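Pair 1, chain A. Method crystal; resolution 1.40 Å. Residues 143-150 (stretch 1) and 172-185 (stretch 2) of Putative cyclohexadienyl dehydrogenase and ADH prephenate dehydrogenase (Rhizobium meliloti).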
# COMPACT_ATOMS: atom_id res chain seq x y z
N ARG A 143 13.28 -10.06 8.63
CA ARG A 143 12.06 -10.66 8.14
C ARG A 143 11.88 -12.04 8.78
O ARG A 143 12.82 -12.62 9.31
CB ARG A 143 12.19 -10.82 6.63
CG ARG A 143 12.39 -9.54 5.87
CD ARG A 143 11.11 -8.88 5.50
NE ARG A 143 10.55 -8.11 6.57
CZ ARG A 143 10.81 -6.81 6.79
NH1 ARG A 143 10.25 -6.18 7.80
NH2 ARG A 143 11.73 -6.19 6.12
N TRP A 144 10.68 -12.58 8.67
CA TRP A 144 10.37 -13.93 9.05
C TRP A 144 10.51 -14.88 7.86
O TRP A 144 10.36 -14.46 6.69
CB TRP A 144 8.91 -14.04 9.60
CG TRP A 144 8.81 -13.50 10.97
CD1 TRP A 144 8.52 -12.19 11.31
CD2 TRP A 144 9.01 -14.19 12.15
NE1 TRP A 144 8.56 -12.05 12.67
CE2 TRP A 144 8.88 -13.27 13.21
CE3 TRP A 144 9.34 -15.52 12.45
CZ2 TRP A 144 9.05 -13.63 14.53
CZ3 TRP A 144 9.51 -15.86 13.77
CH2 TRP A 144 9.36 -14.92 14.79
N CYS A 145 10.83 -16.14 8.18
CA CYS A 145 10.79 -17.25 7.21
C CYS A 145 10.06 -18.40 7.88
O CYS A 145 10.26 -18.67 9.08
CB CYS A 145 12.19 -17.65 6.80
SG CYS A 145 12.14 -19.02 5.63
N ILE A 146 9.15 -19.02 7.13
CA ILE A 146 8.35 -20.12 7.65
C ILE A 146 8.80 -21.42 6.99
O ILE A 146 8.83 -21.53 5.76
CB ILE A 146 6.83 -19.90 7.40
CG1 ILE A 146 6.32 -18.60 8.06
CG2 ILE A 146 6.02 -21.10 7.87
CD1 ILE A 146 4.94 -18.18 7.61
N LEU A 147 9.15 -22.39 7.81
CA LEU A 147 9.41 -23.76 7.35
C LEU A 147 8.23 -24.65 7.62
O LEU A 147 7.56 -24.51 8.66
CB LEU A 147 10.65 -24.33 8.03
CG LEU A 147 11.95 -23.54 7.94
CD1 LEU A 147 13.11 -24.24 8.67
CD2 LEU A 147 12.29 -23.24 6.49
N THR A 148 7.96 -25.59 6.71
CA THR A 148 6.78 -26.46 6.88
C THR A 148 7.20 -27.96 6.66
O THR A 148 6.75 -28.61 5.73
CB THR A 148 5.58 -26.05 5.98
OG1 THR A 148 5.89 -26.28 4.60
CG2 THR A 148 5.23 -24.62 6.14
N PRO A 149 8.12 -28.49 7.52
CA PRO A 149 8.56 -29.88 7.32
C PRO A 149 7.44 -30.88 7.54
O PRO A 149 6.76 -30.81 8.53
CB PRO A 149 9.63 -30.09 8.39
CG PRO A 149 9.57 -28.93 9.28
CD PRO A 149 8.69 -27.88 8.73
N PRO A 150 7.26 -31.82 6.60
CA PRO A 150 6.29 -32.88 6.85
C PRO A 150 6.70 -33.73 8.08
O PRO A 150 7.83 -33.77 8.49
CB PRO A 150 6.32 -33.68 5.54
CG PRO A 150 6.75 -32.71 4.50
CD PRO A 150 7.71 -31.78 5.20
N VAL A 172 12.87 -17.49 12.22
CA VAL A 172 12.27 -18.68 11.66
C VAL A 172 11.17 -19.29 12.55
O VAL A 172 11.36 -19.45 13.72
CB VAL A 172 13.36 -19.72 11.43
CG1 VAL A 172 12.76 -20.98 10.86
CG2 VAL A 172 14.40 -19.18 10.47
N ASP A 173 10.04 -19.62 11.94
CA ASP A 173 8.95 -20.32 12.58
C ASP A 173 8.65 -21.58 11.79
O ASP A 173 8.83 -21.60 10.61
CB ASP A 173 7.66 -19.51 12.54
CG ASP A 173 7.46 -18.62 13.71
OD1 ASP A 173 8.02 -18.90 14.76
OD2 ASP A 173 6.74 -17.60 13.58
N GLU A 174 8.18 -22.61 12.45
CA GLU A 174 7.73 -23.84 11.80
C GLU A 174 6.24 -23.99 11.96
O GLU A 174 5.72 -23.71 13.03
CB GLU A 174 8.42 -25.05 12.42
CG GLU A 174 9.93 -24.96 12.39
CD GLU A 174 10.64 -26.12 13.08
OE1 GLU A 174 10.13 -27.26 13.05
OE2 GLU A 174 11.73 -25.86 13.60
N MSE A 175 5.57 -24.44 10.92
CA MSE A 175 4.15 -24.74 11.01
C MSE A 175 3.72 -25.79 10.02
O MSE A 175 4.44 -26.14 9.13
CB MSE A 175 3.24 -23.51 10.93
CG MSE A 175 3.31 -22.88 9.56
SE MSE A 175 2.41 -21.09 9.53
CE MSE A 175 3.61 -20.12 10.69
N ASP A 176 2.51 -26.28 10.22
CA ASP A 176 1.90 -27.22 9.29
C ASP A 176 1.60 -26.52 7.96
O ASP A 176 1.22 -25.35 7.95
CB ASP A 176 0.62 -27.81 9.96
CG ASP A 176 -0.51 -28.18 8.97
OD1 ASP A 176 -0.49 -29.27 8.32
OD2 ASP A 176 -1.47 -27.39 8.88
N PRO A 177 1.71 -27.26 6.83
CA PRO A 177 1.44 -26.58 5.54
C PRO A 177 0.03 -26.03 5.37
O PRO A 177 -0.12 -24.97 4.73
CB PRO A 177 1.68 -27.66 4.49
CG PRO A 177 2.45 -28.72 5.14
CD PRO A 177 2.21 -28.65 6.62
N LYS A 178 -1.01 -26.73 5.84
CA LYS A 178 -2.36 -26.20 5.70
C LYS A 178 -2.54 -24.93 6.49
O LYS A 178 -3.21 -24.01 6.02
CB LYS A 178 -3.43 -27.23 6.09
CG LYS A 178 -3.51 -28.35 5.06
CD LYS A 178 -4.83 -29.10 5.08
CE LYS A 178 -4.92 -30.09 3.92
NZ LYS A 178 -3.77 -31.04 3.83
N HIS A 179 -1.97 -24.87 7.70
CA HIS A 179 -2.05 -23.63 8.48
C HIS A 179 -1.30 -22.50 7.78
O HIS A 179 -1.81 -21.36 7.70
CB HIS A 179 -1.56 -23.83 9.89
CG HIS A 179 -1.75 -22.64 10.78
ND1 HIS A 179 -2.98 -22.12 11.09
CD2 HIS A 179 -0.84 -21.84 11.38
CE1 HIS A 179 -2.83 -21.07 11.86
NE2 HIS A 179 -1.54 -20.87 12.06
N HIS A 180 -0.11 -22.79 7.25
CA HIS A 180 0.61 -21.80 6.42
C HIS A 180 -0.27 -21.20 5.34
O HIS A 180 -0.31 -20.00 5.13
CB HIS A 180 1.88 -22.39 5.82
CG HIS A 180 2.50 -21.53 4.74
ND1 HIS A 180 1.99 -21.47 3.47
CD2 HIS A 180 3.56 -20.69 4.77
CE1 HIS A 180 2.73 -20.62 2.76
NE2 HIS A 180 3.67 -20.12 3.53
N ASP A 181 -0.95 -22.06 4.60
CA ASP A 181 -1.73 -21.64 3.48
C ASP A 181 -2.95 -20.78 3.89
O ASP A 181 -3.29 -19.83 3.18
CB ASP A 181 -2.11 -22.84 2.60
CG ASP A 181 -0.89 -23.45 1.82
OD1 ASP A 181 0.22 -22.84 1.81
OD2 ASP A 181 -1.06 -24.55 1.22
N LYS A 182 -3.50 -21.03 5.09
CA LYS A 182 -4.58 -20.18 5.62
C LYS A 182 -4.02 -18.81 6.02
O LYS A 182 -4.60 -17.75 5.69
CB LYS A 182 -5.24 -20.82 6.82
CG LYS A 182 -6.50 -20.14 7.29
N VAL A 183 -2.93 -18.81 6.77
CA VAL A 183 -2.29 -17.58 7.22
C VAL A 183 -1.90 -16.71 6.01
O VAL A 183 -2.21 -15.50 5.93
CB VAL A 183 -1.07 -17.85 8.11
CG1 VAL A 183 -0.33 -16.56 8.45
CG2 VAL A 183 -1.48 -18.54 9.43
N LEU A 184 -1.23 -17.31 5.02
CA LEU A 184 -0.80 -16.53 3.86
C LEU A 184 -1.96 -16.05 2.99
O LEU A 184 -1.86 -15.02 2.32
CB LEU A 184 0.33 -17.20 3.07
CG LEU A 184 1.74 -16.98 3.62
CD1 LEU A 184 2.20 -15.58 3.39
CD2 LEU A 184 1.94 -17.35 5.10
N ALA A 185 -3.07 -16.78 3.01
CA ALA A 185 -4.24 -16.36 2.26
C ALA A 185 -4.71 -14.99 2.73
O ALA A 185 -5.09 -14.19 1.91
CB ALA A 185 -5.37 -17.38 2.34
O HOH W 1 5.28 -28.78 9.83

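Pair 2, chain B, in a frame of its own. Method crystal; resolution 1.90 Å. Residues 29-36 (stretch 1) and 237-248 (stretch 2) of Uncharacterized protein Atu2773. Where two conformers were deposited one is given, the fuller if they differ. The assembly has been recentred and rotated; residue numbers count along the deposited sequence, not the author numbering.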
# COMPACT_ATOMS: atom_id res chain seq x y z
N GLY B 29 -7.86 20.47 -7.04
CA GLY B 29 -9.08 19.70 -7.25
C GLY B 29 -9.11 18.45 -6.40
O GLY B 29 -8.13 18.12 -5.74
N THR B 30 -10.23 17.73 -6.44
CA THR B 30 -10.42 16.49 -5.68
C THR B 30 -9.44 15.42 -6.19
O THR B 30 -9.30 15.22 -7.40
CB THR B 30 -11.88 15.97 -5.84
OG1 THR B 30 -12.81 16.94 -5.33
CG2 THR B 30 -12.09 14.64 -5.14
N ARG B 31 -8.74 14.74 -5.28
CA ARG B 31 -7.81 13.69 -5.70
C ARG B 31 -8.12 12.40 -4.97
O ARG B 31 -8.56 12.43 -3.82
CB ARG B 31 -6.36 14.09 -5.41
CG ARG B 31 -5.83 15.26 -6.20
CD ARG B 31 -4.40 15.56 -5.78
NE ARG B 31 -4.32 16.04 -4.40
CZ ARG B 31 -3.19 16.14 -3.70
NH1 ARG B 31 -2.03 15.81 -4.24
NH2 ARG B 31 -3.22 16.56 -2.44
N VAL B 32 -7.89 11.27 -5.63
CA VAL B 32 -8.15 9.96 -5.04
C VAL B 32 -6.95 9.06 -5.34
O VAL B 32 -6.48 9.06 -6.47
CB VAL B 32 -9.46 9.33 -5.64
CG1 VAL B 32 -9.52 7.82 -5.44
CG2 VAL B 32 -10.72 9.98 -5.04
N ALA B 33 -6.45 8.32 -4.35
CA ALA B 33 -5.53 7.21 -4.61
C ALA B 33 -6.27 5.91 -4.33
O ALA B 33 -7.10 5.85 -3.43
CB ALA B 33 -4.26 7.29 -3.75
N ILE B 34 -6.00 4.89 -5.14
CA ILE B 34 -6.59 3.56 -4.92
C ILE B 34 -5.44 2.57 -4.99
O ILE B 34 -4.68 2.59 -5.96
CB ILE B 34 -7.67 3.17 -5.97
CG1 ILE B 34 -8.93 4.03 -5.84
CG2 ILE B 34 -8.05 1.67 -5.83
CD1 ILE B 34 -9.73 4.16 -7.13
N VAL B 35 -5.30 1.76 -3.94
CA VAL B 35 -4.33 0.69 -3.93
C VAL B 35 -5.02 -0.66 -4.14
O VAL B 35 -5.96 -1.02 -3.41
CB VAL B 35 -3.53 0.67 -2.60
CG1 VAL B 35 -2.40 -0.36 -2.64
CG2 VAL B 35 -2.99 2.04 -2.29
N VAL B 36 -4.56 -1.39 -5.14
CA VAL B 36 -4.98 -2.77 -5.30
C VAL B 36 -3.79 -3.63 -4.90
O VAL B 36 -2.74 -3.62 -5.55
CB VAL B 36 -5.47 -3.09 -6.74
CG1 VAL B 36 -5.84 -4.58 -6.85
CG2 VAL B 36 -6.68 -2.24 -7.10
N ARG B 237 -15.98 13.58 -13.50
CA ARG B 237 -16.55 14.18 -12.30
C ARG B 237 -15.53 15.00 -11.48
O ARG B 237 -15.67 15.14 -10.28
CB ARG B 237 -17.24 13.11 -11.44
CG ARG B 237 -18.43 12.47 -12.14
CD ARG B 237 -19.19 11.50 -11.24
NE ARG B 237 -18.31 10.62 -10.48
CZ ARG B 237 -17.74 9.52 -10.95
NH1 ARG B 237 -17.93 9.14 -12.21
NH2 ARG B 237 -16.96 8.79 -10.17
N GLY B 238 -14.52 15.55 -12.15
CA GLY B 238 -13.50 16.39 -11.49
C GLY B 238 -12.58 15.70 -10.49
O GLY B 238 -12.03 16.35 -9.59
N ILE B 239 -12.38 14.39 -10.65
CA ILE B 239 -11.51 13.62 -9.76
C ILE B 239 -10.26 13.18 -10.51
O ILE B 239 -10.37 12.53 -11.55
CB ILE B 239 -12.23 12.37 -9.20
CG1 ILE B 239 -13.37 12.79 -8.25
CG2 ILE B 239 -11.26 11.44 -8.45
CD1 ILE B 239 -14.48 11.79 -8.19
N GLU B 240 -9.09 13.56 -10.01
CA GLU B 240 -7.83 13.03 -10.51
C GLU B 240 -7.38 11.84 -9.66
O GLU B 240 -7.23 11.96 -8.44
CB GLU B 240 -6.75 14.12 -10.57
CG GLU B 240 -5.42 13.62 -11.18
CD GLU B 240 -4.44 14.72 -11.56
OE1 GLU B 240 -4.71 15.91 -11.28
OE2 GLU B 240 -3.38 14.39 -12.16
N ILE B 241 -7.16 10.69 -10.29
CA ILE B 241 -6.54 9.54 -9.59
C ILE B 241 -5.01 9.70 -9.58
O ILE B 241 -4.39 9.82 -10.64
CB ILE B 241 -6.94 8.17 -10.20
CG1 ILE B 241 -8.46 8.12 -10.52
CG2 ILE B 241 -6.45 7.00 -9.31
CD1 ILE B 241 -9.38 8.10 -9.32
N VAL B 242 -4.42 9.75 -8.40
CA VAL B 242 -2.99 9.98 -8.26
C VAL B 242 -2.35 8.84 -7.48
O VAL B 242 -3.05 8.11 -6.76
CB VAL B 242 -2.69 11.34 -7.56
CG1 VAL B 242 -3.34 12.50 -8.32
CG2 VAL B 242 -3.18 11.34 -6.10
N GLY B 243 -1.04 8.66 -7.62
CA GLY B 243 -0.30 7.71 -6.78
C GLY B 243 -0.41 8.06 -5.30
O GLY B 243 -0.61 9.23 -4.95
N VAL B 244 -0.32 7.04 -4.44
CA VAL B 244 -0.37 7.23 -2.98
C VAL B 244 0.61 8.28 -2.46
O VAL B 244 0.25 9.08 -1.58
CB VAL B 244 -0.18 5.88 -2.23
CG1 VAL B 244 0.21 6.08 -0.77
CG2 VAL B 244 -1.48 5.10 -2.27
N SER B 245 1.83 8.30 -3.00
CA SER B 245 2.85 9.27 -2.61
C SER B 245 2.40 10.72 -2.74
O SER B 245 2.82 11.58 -1.97
CB SER B 245 4.14 9.06 -3.40
OG SER B 245 5.11 10.02 -3.02
N ALA B 246 1.56 11.00 -3.74
CA ALA B 246 1.05 12.37 -3.94
C ALA B 246 0.19 12.84 -2.76
O ALA B 246 0.09 14.05 -2.50
CB ALA B 246 0.29 12.48 -5.23
N LEU B 247 -0.38 11.88 -2.03
CA LEU B 247 -1.32 12.18 -0.95
C LEU B 247 -0.74 12.09 0.45
O LEU B 247 -1.19 12.79 1.35
CB LEU B 247 -2.52 11.25 -1.03
CG LEU B 247 -3.42 11.32 -2.25
CD1 LEU B 247 -4.68 10.53 -1.97
CD2 LEU B 247 -3.74 12.76 -2.58
N VAL B 248 0.24 11.21 0.63
CA VAL B 248 0.82 10.97 1.96
C VAL B 248 1.93 11.97 2.31
O VAL B 248 2.74 12.36 1.46
CB VAL B 248 1.32 9.52 2.09
CG1 VAL B 248 2.20 9.37 3.31
CG2 VAL B 248 0.13 8.56 2.16
O HOH W 2 -12.02 18.90 -8.77
O HOH W 3 -3.49 5.46 -7.00

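What backbone arrangement do the two pairs share? In each, two parallel strands lie side by side, and the second leads through a short turn into helical backbone; 14 central residues superpose with an RMSD of 0.8 Å. The strand axes approach to 4.7 Å in both, at 27° in pair 1 and 32° in pair 2. The same ladder joins them. In pair 1, A:Asp173 N donates to A:Cys145 O (3.0 Å), A:Leu147 N to A:Asp173 O (2.9 Å) and A:Met175 N to A:Leu147 O (3.0 Å). In pair 2, B:Glu240 N donates to B:Thr30 O (3.1 Å), B:Val32 N to B:Glu240 O (3.0 Å) and B:Val242 N to B:Val32 O (2.9 Å). A:Asp173 and B:Glu240, whose CA atoms fall 0.1 Å apart, thus use both backbone polar groups towards the first strand.

How is the side of the sheet bearing A:Ile146 and B:Arg31 filled? These residues match, yet one is apolar and the other charged. A:Ile146 packs its CG2 on CG of the selenomethionine A:Met175 (3.7 Å), and its CD1 reaches A:Leu184 CD2 (4.0 Å). B:Arg31 spans a similar space with its aliphatic stem, placing CD 4.1 Å from B:Val242 CG1, at the position matching A:Met175. Its guanidinium lies with one face against B:Leu247, CZ to CD2 3.6 Å, while NH1 makes a weak hydrogen bond to B:Ala246 O (3.3 Å).

What packs where the chain turns into the helix? A:Thr148 matches B:Ala33, and both point toward the second stretch. A:Thr148 sets CG2 4.0 Å from A:His180 CB and CB 4.2 Å from A:Pro177 CG. B:Ala33 has the smaller side chain; its CB meets B:Val244 CG2 at 3.8 Å and B:Leu247 CD1 at 3.7 Å; B:Val244 matches A:Pro177, but B:Leu247 has no counterpart. The helix starts also differ: A:Asp176 caps its helix, OD2 accepting from A:His179 N (2.8 Å), whereas the matching B:Gly243 has no side chain to do so, and the helix after it is weakly bonded.

Is the opposite side of the sheet packed in the same way? Partly: one diagonal contact recurs, but the neighbouring position differs. A:Leu147 and B:Val32 match here. A:Leu147 CD1 touches A:Val172 CG1 at 3.9 Å, and B:Val32 CG2 touches B:Ile239 CG2 at 3.7 Å, so branched side chains fill the same diagonal. Beside them, A:Glu174 is exposed, while its match, B:Ile241, is buried and brings CD1 within 3.9 Å of B:Val32 CB.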